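Local coordinates for protein LbaCas13a H328A (C2c2) (Lachnospiraceae bacterium NK4A179, PDB 5WLH) that binds a CRISPR guide RNA and its precursor and, as a Cas13a (C2c2) nuclease, probably cleaves RNA matched by that guide, at residues N442-I446 with T1275-K1279; L529-T535 with N547-F552; Y998-E1002 with L1012-C1016. All coordinates share one frame; numbering follows the deposited sequence.

In the fold
Contact 1 is buried, its centre about 18 Å from that of the chain, and touches the bound RNA; contacts 2 and 3 lie farther out, their centres about 37 and 43 Å from it, and do not reach the nucleic acid. Contact 1 joins helix 429-458 to the start of helix 1278-1281, 829 residues on, through two direct hydrogen bonds and bridging waters. The other two are local closures nested within that span and share no element. In 529-535 with 547-552, partly buried, backbone bonds and one asparagine tie two loop segments; 998-1002 with 1012-1016, a buried contact, packs a loop on its following helix mainly through aromatic and aliphatic groups.

Contact 1 (N442-I446 with T1275-K1279); sequences NYISI and TYDLK. With nucleotides of chain B.
Asn442 turns its side-chain amide to the backbone of Leu1278, at the start of helix 1278-1281. With CG anti to the backbone N (chi1 -179°), Asn442 OD1 takes the Leu1278 N-H at 2.8 Å, the donor standing 33° from the carbonyl plane. The Leu1278 side chain slants across the amide, its CD1 3.6 Å from Asn442 CG. One water bridges Asn442 OD1 to Thr1275 O, and another accepts from Asn442 ND2, donates to Asp1277 OD1 and meets O2' of G9 in the RNA (chain B). One turn along, Ser445 OG donates to Tyr1276 O at 2.7 Å, in the carbonyl plane and on a lone pair. Ile446 CG2 lies 3.5 Å from Asp1277 CG, the two side chains nearly perpendicular. Asp1277 is the N-cap residue: its OD1 accepts from Lys1279 N, met from above the carboxylate plane, and OD2 forms a salt bridge with Lys1279 NZ, 2.7 Å away on the syn side. An alanine in place of this aspartate is likely to leave the first turn uncapped and Lys1279 NZ without its mate, its side chain freer to turn. Lys1279 CD lies 3.2 Å from O2 of U27, and Tyr443 OH donates to OP1 of C11, both of chain B. Helix 268-287 packs against Tyr443 and Ile444 of helix 429-458; Tyr1276 stacks on Phe1233 of helix 1230-1233 and bonds Asp1132 of helix 1106-1145.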
loop_
_atom_site.group_PDB
_atom_site.type_symbol
_atom_site.label_atom_id
_atom_site.label_comp_id
_atom_site.label_asym_id
_atom_site.label_seq_id
_atom_site.Cartn_x
_atom_site.Cartn_y
_atom_site.Cartn_z
ATOM N N ASN A 442 7.575 19.258 8.332
ATOM C CA ASN A 442 6.993 18.304 7.393
ATOM C C ASN A 442 6.583 18.993 6.102
ATOM O O ASN A 442 6.843 18.499 4.998
ATOM C CB ASN A 442 5.777 17.636 8.019
ATOM C CG ASN A 442 5.139 16.622 7.088
ATOM O OD1 ASN A 442 5.624 15.512 6.985
ATOM N ND2 ASN A 442 4.048 17.009 6.415
ATOM N N TYR A 443 5.915 20.140 6.232
ATOM C CA TYR A 443 5.408 20.828 5.059
ATOM C C TYR A 443 6.550 21.249 4.146
ATOM O O TYR A 443 6.476 21.068 2.929
ATOM C CB TYR A 443 4.572 22.032 5.496
ATOM C CG TYR A 443 3.763 22.632 4.379
ATOM C CD1 TYR A 443 2.586 22.036 3.946
ATOM C CD2 TYR A 443 4.190 23.791 3.742
ATOM C CE1 TYR A 443 1.852 22.581 2.904
ATOM C CE2 TYR A 443 3.456 24.341 2.706
ATOM C CZ TYR A 443 2.292 23.742 2.298
ATOM O OH TYR A 443 1.570 24.316 1.271
ATOM N N ILE A 444 7.625 21.792 4.724
ATOM C CA ILE A 444 8.811 22.113 3.934
ATOM C C ILE A 444 9.372 20.855 3.278
ATOM O O ILE A 444 9.716 20.855 2.095
ATOM C CB ILE A 444 9.869 22.798 4.814
ATOM C CG1 ILE A 444 9.276 24.031 5.501
ATOM C CG2 ILE A 444 11.088 23.189 3.970
ATOM C CD1 ILE A 444 10.232 24.532 6.607
ATOM N N SER A 445 9.480 19.768 4.047
ATOM C CA SER A 445 10.016 18.524 3.505
ATOM C C SER A 445 9.230 18.069 2.279
ATOM O O SER A 445 9.804 17.827 1.206
ATOM C CB SER A 445 9.993 17.445 4.583
ATOM O OG SER A 445 10.435 16.209 4.060
ATOM N N ILE A 446 7.906 17.995 2.402
ATOM C CA ILE A 446 7.135 17.410 1.311
ATOM C C ILE A 446 7.128 18.320 0.095
ATOM O O ILE A 446 6.979 17.845 -1.045
ATOM C CB ILE A 446 5.699 17.081 1.777
ATOM C CG1 ILE A 446 4.927 18.359 2.111
ATOM C CG2 ILE A 446 5.749 16.060 2.932
ATOM C CD1 ILE A 446 3.430 18.103 2.494
ATOM N N THR A 1275 10.478 10.404 9.063
ATOM C CA THR A 1275 10.479 11.782 9.515
ATOM C C THR A 1275 10.133 12.751 8.400
ATOM O O THR A 1275 9.678 13.865 8.671
ATOM C CB THR A 1275 11.865 12.130 10.071
ATOM O OG1 THR A 1275 12.847 11.821 9.068
ATOM C CG2 THR A 1275 12.145 11.297 11.305
ATOM N N TYR A 1276 10.324 12.354 7.140
ATOM C CA TYR A 1276 10.186 13.318 6.063
ATOM C C TYR A 1276 8.749 13.511 5.581
ATOM O O TYR A 1276 8.488 14.480 4.859
ATOM C CB TYR A 1276 11.075 12.891 4.915
ATOM C CG TYR A 1276 10.593 11.682 4.159
ATOM C CD1 TYR A 1276 9.696 11.826 3.106
ATOM C CD2 TYR A 1276 11.062 10.402 4.465
ATOM C CE1 TYR A 1276 9.252 10.734 2.379
ATOM C CE2 TYR A 1276 10.627 9.285 3.717
ATOM C CZ TYR A 1276 9.722 9.479 2.681
ATOM O OH TYR A 1276 9.269 8.436 1.902
ATOM N N ASP A 1277 7.803 12.657 5.982
ATOM C CA ASP A 1277 6.437 12.814 5.486
ATOM C C ASP A 1277 5.483 12.092 6.425
ATOM O O ASP A 1277 5.470 10.858 6.467
ATOM C CB ASP A 1277 6.295 12.289 4.055
ATOM C CG ASP A 1277 4.947 12.655 3.438
ATOM O OD1 ASP A 1277 3.996 12.968 4.201
ATOM O OD2 ASP A 1277 4.830 12.652 2.190
ATOM N N LEU A 1278 4.679 12.886 7.143
ATOM C CA LEU A 1278 3.673 12.381 8.073
ATOM C C LEU A 1278 2.774 11.338 7.444
ATOM O O LEU A 1278 2.319 10.410 8.123
ATOM C CB LEU A 1278 2.811 13.549 8.565
ATOM C CG LEU A 1278 3.471 14.466 9.592
ATOM C CD1 LEU A 1278 2.734 15.790 9.624
ATOM C CD2 LEU A 1278 3.463 13.796 10.973
ATOM N N LYS A 1279 2.450 11.501 6.159
ATOM C CA LYS A 1279 1.443 10.609 5.599
ATOM C C LYS A 1279 1.956 9.181 5.484
ATOM O O LYS A 1279 1.143 8.254 5.507
ATOM C CB LYS A 1279 0.934 11.148 4.264
ATOM C CG LYS A 1279 1.717 10.752 3.025
ATOM C CD LYS A 1279 0.916 11.220 1.799
ATOM C CE LYS A 1279 1.717 11.224 0.532
ATOM N NZ LYS A 1279 2.727 12.344 0.535
ATOM P P C B 11 -1.135 21.720 0.450
ATOM O OP1 C B 11 -0.078 22.669 0.083
ATOM O OP2 C B 11 -2.104 22.068 1.530
ATOM O "O5'" C B 11 -2.029 21.422 -0.810
ATOM C "C5'" C B 11 -1.458 21.364 -2.106
ATOM C "C4'" C B 11 -2.530 21.206 -3.137
ATOM O "O4'" C B 11 -3.276 19.983 -2.908
ATOM C "C3'" C B 11 -3.606 22.272 -3.123
ATOM O "O3'" C B 11 -3.191 23.461 -3.726
ATOM C "C2'" C B 11 -4.733 21.583 -3.861
ATOM O "O2'" C B 11 -4.382 21.456 -5.231
ATOM C "C1'" C B 11 -4.635 20.190 -3.257
ATOM N N1 C B 11 -5.458 20.026 -2.040
ATOM C C2 C B 11 -6.816 19.769 -2.189
ATOM O O2 C B 11 -7.302 19.740 -3.341
ATOM N N3 C B 11 -7.559 19.569 -1.087
ATOM C C4 C B 11 -6.990 19.611 0.127
ATOM N N4 C B 11 -7.762 19.408 1.201
ATOM C C5 C B 11 -5.597 19.872 0.303
ATOM C C6 C B 11 -4.876 20.071 -0.803
ATOM P P U B 27 0.980 12.946 -5.868
ATOM O OP1 U B 27 0.093 13.781 -5.064
ATOM O OP2 U B 27 2.294 13.524 -6.259
ATOM O "O5'" U B 27 1.250 11.602 -5.075
ATOM C "C5'" U B 27 2.052 11.598 -3.913
ATOM C "C4'" U B 27 1.651 10.430 -3.059
ATOM O "O4'" U B 27 0.401 10.749 -2.397
ATOM C "C3'" U B 27 1.396 9.120 -3.831
ATOM O "O3'" U B 27 1.922 8.038 -3.089
ATOM C "C2'" U B 27 -0.124 8.991 -3.782
ATOM O "O2'" U B 27 -0.604 7.663 -3.892
ATOM C "C1'" U B 27 -0.390 9.593 -2.413
ATOM N N1 U B 27 -1.788 9.892 -2.081
ATOM C C2 U B 27 -2.123 9.806 -0.733
ATOM O O2 U B 27 -1.297 9.585 0.132
ATOM N N3 U B 27 -3.451 10.027 -0.436
ATOM C C4 U B 27 -4.446 10.304 -1.349
ATOM O O4 U B 27 -5.606 10.471 -0.947
ATOM C C5 U B 27 -4.016 10.341 -2.717
ATOM C C6 U B 27 -2.736 10.132 -3.039
ATOM P P G B 9 -3.567 14.193 9.122
ATOM O OP1 G B 9 -2.808 14.787 10.249
ATOM O OP2 G B 9 -4.951 14.645 8.851
ATOM O "O5'" G B 9 -2.766 14.410 7.763
ATOM C "C5'" G B 9 -1.393 14.067 7.653
ATOM C "C4'" G B 9 -0.962 14.135 6.207
ATOM O "O4'" G B 9 -1.562 13.033 5.477
ATOM C "C3'" G B 9 -1.431 15.360 5.443
ATOM O "O3'" G B 9 -0.631 16.504 5.683
ATOM C "C2'" G B 9 -1.402 14.874 4.004
ATOM O "O2'" G B 9 -0.060 14.767 3.536
ATOM C "C1'" G B 9 -1.937 13.466 4.180
ATOM N N9 G B 9 -3.408 13.406 4.069
ATOM C C8 G B 9 -4.351 13.387 5.075
ATOM N N7 G B 9 -5.580 13.328 4.624
ATOM C C5 G B 9 -5.431 13.296 3.228
ATOM C C6 G B 9 -6.389 13.227 2.179
ATOM O O6 G B 9 -7.625 13.148 2.287
ATOM N N1 G B 9 -5.798 13.230 0.909
ATOM C C2 G B 9 -4.441 13.319 0.670
ATOM N N2 G B 9 -4.027 13.310 -0.617
ATOM N N3 G B 9 -3.551 13.366 1.642
ATOM C C4 G B 9 -4.100 13.360 2.876
HETATM O O HOH W 1 2.518 15.106 4.820
HETATM O O HOH W 2 7.070 14.636 9.028
#

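Contact 2 (L529-T535 with N547-F552); sequences LLKPKGT and NNILNF
Two backbone hydrogen bonds make a single beta bridge between Lys531 and Asn548: Lys531 N donates to Asn547 O at 2.8 Å, nearly straight at 169°, and Ile549 N returns a bond to Lys531 O. Asn548 supplies the side-chain bonds between the segments. Its CG lies anti to the backbone N (chi1 -175°), which carries the amide to the carbonyls of the type I turn from Pro532 to Thr535. There Asn548 ND2 spends both hydrogens, on Lys533 O and on Thr535 O, each at 2.8 Å and almost in the amide plane, although Lys533 O is met from above its own carbonyl plane. OD1 accepts from Leu550 N in an Asx turn, so three bonds fix the rotation of this buried amide. Pro532 O accepts from both Thr535 N, the backbone bond of the turn, and Thr535 OG1. A water links Asn547 ND2 to Leu529 O, which also receives Lys531 NZ. Apolar packing completes the contact: Leu530 CD2 approaches Phe552 CE2 at 3.8 Å, Leu530 CD1 lies 4.1 Å from Ile549 CD1, and Leu550 CD1 touches Lys533 CB at 3.8 Å. The paired segments belong to the loop region between helices 486-517 and 559-564, and rest against helix 588-602, where Val589 and Leu592 receive Ile549, Asp590 forms a salt bridge with Lys533, and Lys596 bonds Leu530 O.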
loop_
_atom_site.group_PDB
_atom_site.type_symbol
_atom_site.label_atom_id
_atom_site.label_comp_id
_atom_site.label_asym_id
_atom_site.label_seq_id
_atom_site.Cartn_x
_atom_site.Cartn_y
_atom_site.Cartn_z
ATOM N N LEU A 529 27.040 -7.292 -3.056
ATOM C CA LEU A 529 28.242 -6.482 -3.151
ATOM C C LEU A 529 29.518 -7.298 -2.997
ATOM O O LEU A 529 30.612 -6.721 -3.054
ATOM C CB LEU A 529 28.196 -5.354 -2.117
ATOM C CG LEU A 529 27.054 -4.366 -2.404
ATOM C CD1 LEU A 529 27.157 -3.173 -1.495
ATOM C CD2 LEU A 529 27.037 -3.951 -3.902
ATOM N N LEU A 530 29.412 -8.616 -2.832
ATOM C CA LEU A 530 30.616 -9.442 -2.824
ATOM C C LEU A 530 31.295 -9.370 -4.183
ATOM O O LEU A 530 30.646 -9.189 -5.216
ATOM C CB LEU A 530 30.294 -10.894 -2.463
ATOM C CG LEU A 530 29.697 -11.157 -1.070
ATOM C CD1 LEU A 530 29.612 -12.652 -0.792
ATOM C CD2 LEU A 530 30.460 -10.433 0.044
ATOM N N LYS A 531 32.616 -9.489 -4.174
ATOM C CA LYS A 531 33.432 -9.260 -5.353
ATOM C C LYS A 531 33.906 -10.576 -5.956
ATOM O O LYS A 531 33.994 -11.592 -5.260
ATOM C CB LYS A 531 34.632 -8.373 -4.989
ATOM C CG LYS A 531 34.233 -6.955 -4.590
ATOM C CD LYS A 531 33.783 -6.142 -5.799
ATOM C CE LYS A 531 33.033 -4.876 -5.386
ATOM N NZ LYS A 531 31.562 -5.104 -5.167
ATOM N N PRO A 532 34.215 -10.597 -7.257
ATOM C CA PRO A 532 34.551 -11.862 -7.919
ATOM C C PRO A 532 35.834 -12.478 -7.369
ATOM O O PRO A 532 36.638 -11.822 -6.702
ATOM C CB PRO A 532 34.722 -11.462 -9.391
ATOM C CG PRO A 532 34.050 -10.144 -9.521
ATOM C CD PRO A 532 34.216 -9.468 -8.203
ATOM N N LYS A 533 36.020 -13.761 -7.694
ATOM C CA LYS A 533 37.027 -14.589 -7.035
ATOM C C LYS A 533 38.452 -14.069 -7.211
ATOM O O LYS A 533 39.316 -14.400 -6.395
ATOM C CB LYS A 533 36.943 -16.019 -7.553
ATOM C CG LYS A 533 37.369 -16.175 -9.012
ATOM C CD LYS A 533 37.110 -17.589 -9.489
ATOM C CE LYS A 533 37.702 -17.836 -10.873
ATOM N NZ LYS A 533 37.386 -19.218 -11.344
ATOM N N GLY A 534 38.723 -13.290 -8.250
ATOM C CA GLY A 534 40.061 -12.782 -8.477
ATOM C C GLY A 534 40.355 -11.441 -7.839
ATOM O O GLY A 534 41.398 -10.846 -8.130
ATOM N N THR A 535 39.474 -10.939 -6.974
ATOM C CA THR A 535 39.621 -9.591 -6.435
ATOM C C THR A 535 40.596 -9.597 -5.267
ATOM O O THR A 535 40.350 -10.244 -4.239
ATOM C CB THR A 535 38.274 -9.024 -5.991
ATOM O OG1 THR A 535 37.326 -9.155 -7.051
ATOM C CG2 THR A 535 38.420 -7.540 -5.634
ATOM N N ASN A 547 36.176 -8.560 0.829
ATOM C CA ASN A 547 34.855 -8.831 0.272
ATOM C C ASN A 547 34.905 -9.780 -0.924
ATOM O O ASN A 547 33.932 -9.880 -1.679
ATOM C CB ASN A 547 34.150 -7.522 -0.099
ATOM C CG ASN A 547 34.972 -6.631 -1.014
ATOM O OD1 ASN A 547 36.053 -7.000 -1.478
ATOM N ND2 ASN A 547 34.450 -5.435 -1.279
ATOM N N ASN A 548 36.020 -10.481 -1.109
ATOM C CA ASN A 548 36.120 -11.475 -2.170
ATOM C C ASN A 548 35.174 -12.630 -1.864
ATOM O O ASN A 548 35.127 -13.121 -0.731
ATOM C CB ASN A 548 37.576 -11.955 -2.286
ATOM C CG ASN A 548 37.805 -12.901 -3.449
ATOM O OD1 ASN A 548 37.106 -13.906 -3.595
ATOM N ND2 ASN A 548 38.807 -12.594 -4.279
ATOM N N ILE A 549 34.407 -13.049 -2.875
ATOM C CA ILE A 549 33.360 -14.051 -2.664
ATOM C C ILE A 549 33.936 -15.339 -2.093
ATOM O O ILE A 549 33.269 -16.027 -1.311
ATOM C CB ILE A 549 32.577 -14.302 -3.973
ATOM C CG1 ILE A 549 31.366 -15.208 -3.708
ATOM C CG2 ILE A 549 33.461 -14.910 -5.057
ATOM C CD1 ILE A 549 30.095 -14.704 -4.330
ATOM N N LEU A 550 35.193 -15.664 -2.423
ATOM C CA LEU A 550 35.803 -16.888 -1.902
ATOM C C LEU A 550 35.801 -16.933 -0.379
ATOM O O LEU A 550 35.719 -18.018 0.204
ATOM C CB LEU A 550 37.237 -17.030 -2.419
ATOM C CG LEU A 550 37.348 -17.179 -3.934
ATOM C CD1 LEU A 550 38.801 -16.972 -4.379
ATOM C CD2 LEU A 550 36.817 -18.539 -4.375
ATOM N N ASN A 551 35.885 -15.779 0.281
ATOM C CA ASN A 551 35.942 -15.742 1.737
ATOM C C ASN A 551 34.638 -16.149 2.400
ATOM O O ASN A 551 34.616 -16.315 3.623
ATOM C CB ASN A 551 36.308 -14.343 2.223
ATOM C CG ASN A 551 37.695 -13.924 1.796
ATOM O OD1 ASN A 551 38.606 -14.740 1.769
ATOM N ND2 ASN A 551 37.859 -12.650 1.455
ATOM N N PHE A 552 33.556 -16.294 1.639
ATOM C CA PHE A 552 32.240 -16.481 2.224
ATOM C C PHE A 552 31.553 -17.755 1.768
ATOM O O PHE A 552 30.486 -18.087 2.307
ATOM C CB PHE A 552 31.363 -15.251 1.921
ATOM C CG PHE A 552 31.988 -13.965 2.383
ATOM C CD1 PHE A 552 31.907 -13.587 3.712
ATOM C CD2 PHE A 552 32.709 -13.172 1.513
ATOM C CE1 PHE A 552 32.501 -12.420 4.151
ATOM C CE2 PHE A 552 33.317 -12.007 1.950
ATOM C CZ PHE A 552 33.213 -11.630 3.269
HETATM O O HOH W 3 31.706 -5.310 -0.660
#

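Contact 3 (Y998-E1002 with L1012-C1016); sequences YLDFE and LNRFC
Phe1001 and Phe1015 meet with the backbone of one against the ring of the other: Phe1001 CA stands over the centre of the Phe1015 ring, 3.6 Å from the centroid and 14° off the normal, a CH-pi contact. Followed outward, Phe1001 first sets CB over the same face, 3.5 Å from Phe1015 CG. Its CG lies between the backbone N and the carbonyl carbon (chi1 53°), a setting that directs the ring to Leu1012. There Phe1001 CG and CD2 both touch Leu1012 CD1, whereas Phe1001 CD1 lies 3.6 Å from Leu1012 N, with CE1 close by. Leu1012 CB sits over the middle of this ring, 3.9 Å from its centroid, giving a second CH-pi contact. Leu999, whose CG lies at the edge of the Phe1001 ring, crosses Leu1012 nearly at a right angle, Leu999 CD2 4.1 Å from Leu1012 CD1. Glu1002 meets the edge of the Phe1015 ring, OE2 lying 3.7 Å from Phe1015 CE1 and the carboxylate plane standing 88° to the ring; that carboxylate also forms a salt bridge with Arg1062. An Asx turn, Asp1000 OD1 accepting from Glu1002 N, shapes the loop around Phe1001. Between 998-1002 and 1012-1016 the contact is thus chiefly apolar and CH-pi, with the Arg1014-Asp1004 salt bridge beside it, and the carboxylate at the ring edge is probably favoured by the partly positive ring hydrogens there.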
loop_
_atom_site.group_PDB
_atom_site.type_symbol
_atom_site.label_atom_id
_atom_site.label_comp_id
_atom_site.label_asym_id
_atom_site.label_seq_id
_atom_site.Cartn_x
_atom_site.Cartn_y
_atom_site.Cartn_z
ATOM N N TYR A 998 11.628 -29.705 12.270
ATOM C CA TYR A 998 10.209 -29.375 12.265
ATOM C C TYR A 998 9.318 -30.507 12.739
ATOM O O TYR A 998 8.119 -30.280 12.953
ATOM C CB TYR A 998 9.777 -28.952 10.855
ATOM C CG TYR A 998 10.647 -27.840 10.311
ATOM C CD1 TYR A 998 10.713 -26.613 10.962
ATOM C CD2 TYR A 998 11.419 -28.021 9.168
ATOM C CE1 TYR A 998 11.510 -25.595 10.486
ATOM C CE2 TYR A 998 12.220 -26.997 8.677
ATOM C CZ TYR A 998 12.257 -25.787 9.344
ATOM O OH TYR A 998 13.049 -24.756 8.877
ATOM N N LEU A 999 9.864 -31.707 12.913
ATOM C CA LEU A 999 9.099 -32.877 13.317
ATOM C C LEU A 999 9.858 -33.605 14.411
ATOM O O LEU A 999 11.038 -33.932 14.242
ATOM C CB LEU A 999 8.860 -33.816 12.130
ATOM C CG LEU A 999 8.272 -35.191 12.438
ATOM C CD1 LEU A 999 6.826 -35.061 12.927
ATOM C CD2 LEU A 999 8.355 -36.063 11.212
ATOM N N ASP A 1000 9.183 -33.853 15.529
ATOM C CA ASP A 1000 9.738 -34.672 16.603
ATOM C C ASP A 1000 9.346 -36.122 16.332
ATOM O O ASP A 1000 8.356 -36.642 16.850
ATOM C CB ASP A 1000 9.235 -34.182 17.955
ATOM C CG ASP A 1000 9.880 -34.905 19.118
ATOM O OD1 ASP A 1000 10.677 -35.841 18.888
ATOM O OD2 ASP A 1000 9.588 -34.529 20.269
ATOM N N PHE A 1001 10.131 -36.780 15.472
ATOM C CA PHE A 1001 9.933 -38.201 15.216
ATOM C C PHE A 1001 10.693 -39.077 16.205
ATOM O O PHE A 1001 11.110 -40.189 15.855
ATOM C CB PHE A 1001 10.297 -38.552 13.769
ATOM C CG PHE A 1001 11.665 -38.108 13.339
ATOM C CD1 PHE A 1001 12.790 -38.837 13.686
ATOM C CD2 PHE A 1001 11.819 -36.990 12.541
ATOM C CE1 PHE A 1001 14.047 -38.442 13.273
ATOM C CE2 PHE A 1001 13.075 -36.590 12.122
ATOM C CZ PHE A 1001 14.189 -37.317 12.489
ATOM N N GLU A 1002 10.888 -38.582 17.431
ATOM C CA GLU A 1002 11.430 -39.343 18.557
ATOM C C GLU A 1002 12.846 -39.845 18.257
ATOM O O GLU A 1002 13.136 -41.042 18.277
ATOM C CB GLU A 1002 10.476 -40.484 18.939
ATOM C CG GLU A 1002 9.147 -39.983 19.540
ATOM C CD GLU A 1002 8.040 -41.029 19.532
ATOM O OE1 GLU A 1002 8.317 -42.202 19.199
ATOM O OE2 GLU A 1002 6.885 -40.677 19.860
ATOM N N LEU A 1012 13.474 -41.942 12.009
ATOM C CA LEU A 1012 12.278 -41.491 11.304
ATOM C C LEU A 1012 11.503 -42.666 10.723
ATOM O O LEU A 1012 10.268 -42.664 10.728
ATOM C CB LEU A 1012 12.659 -40.495 10.201
ATOM C CG LEU A 1012 11.556 -40.030 9.242
ATOM C CD1 LEU A 1012 10.390 -39.402 10.001
ATOM C CD2 LEU A 1012 12.107 -39.064 8.193
ATOM N N ASN A 1013 12.213 -43.678 10.217
ATOM C CA ASN A 1013 11.537 -44.862 9.698
ATOM C C ASN A 1013 10.822 -45.616 10.815
ATOM O O ASN A 1013 9.703 -46.104 10.623
ATOM C CB ASN A 1013 12.542 -45.766 8.983
ATOM C CG ASN A 1013 11.895 -46.998 8.376
ATOM O OD1 ASN A 1013 11.061 -46.903 7.472
ATOM N ND2 ASN A 1013 12.280 -48.167 8.872
ATOM N N ARG A 1014 11.453 -45.715 11.987
ATOM C CA ARG A 1014 10.795 -46.317 13.144
ATOM C C ARG A 1014 9.527 -45.558 13.508
ATOM O O ARG A 1014 8.494 -46.162 13.826
ATOM C CB ARG A 1014 11.755 -46.339 14.336
ATOM C CG ARG A 1014 12.073 -47.722 14.876
ATOM C CD ARG A 1014 13.056 -47.645 16.041
ATOM N NE ARG A 1014 14.371 -47.151 15.638
ATOM C CZ ARG A 1014 14.911 -46.012 16.070
ATOM N NH1 ARG A 1014 14.248 -45.239 16.921
ATOM N NH2 ARG A 1014 16.115 -45.645 15.651
ATOM N N PHE A 1015 9.589 -44.227 13.458
ATOM C CA PHE A 1015 8.460 -43.398 13.860
ATOM C C PHE A 1015 7.278 -43.564 12.912
ATOM O O PHE A 1015 6.125 -43.621 13.354
ATOM C CB PHE A 1015 8.913 -41.941 13.928
ATOM C CG PHE A 1015 7.866 -40.993 14.421
ATOM C CD1 PHE A 1015 7.627 -40.853 15.777
ATOM C CD2 PHE A 1015 7.145 -40.213 13.529
ATOM C CE1 PHE A 1015 6.678 -39.966 16.235
ATOM C CE2 PHE A 1015 6.195 -39.325 13.983
ATOM C CZ PHE A 1015 5.958 -39.200 15.338
ATOM N N CYS A 1016 7.541 -43.651 11.604
ATOM C CA CYS A 1016 6.447 -43.800 10.650
ATOM C C CYS A 1016 5.868 -45.207 10.669
ATOM O O CYS A 1016 4.701 -45.399 10.311
ATOM C CB CYS A 1016 6.920 -43.452 9.239
ATOM S SG CYS A 1016 7.582 -41.778 9.077
#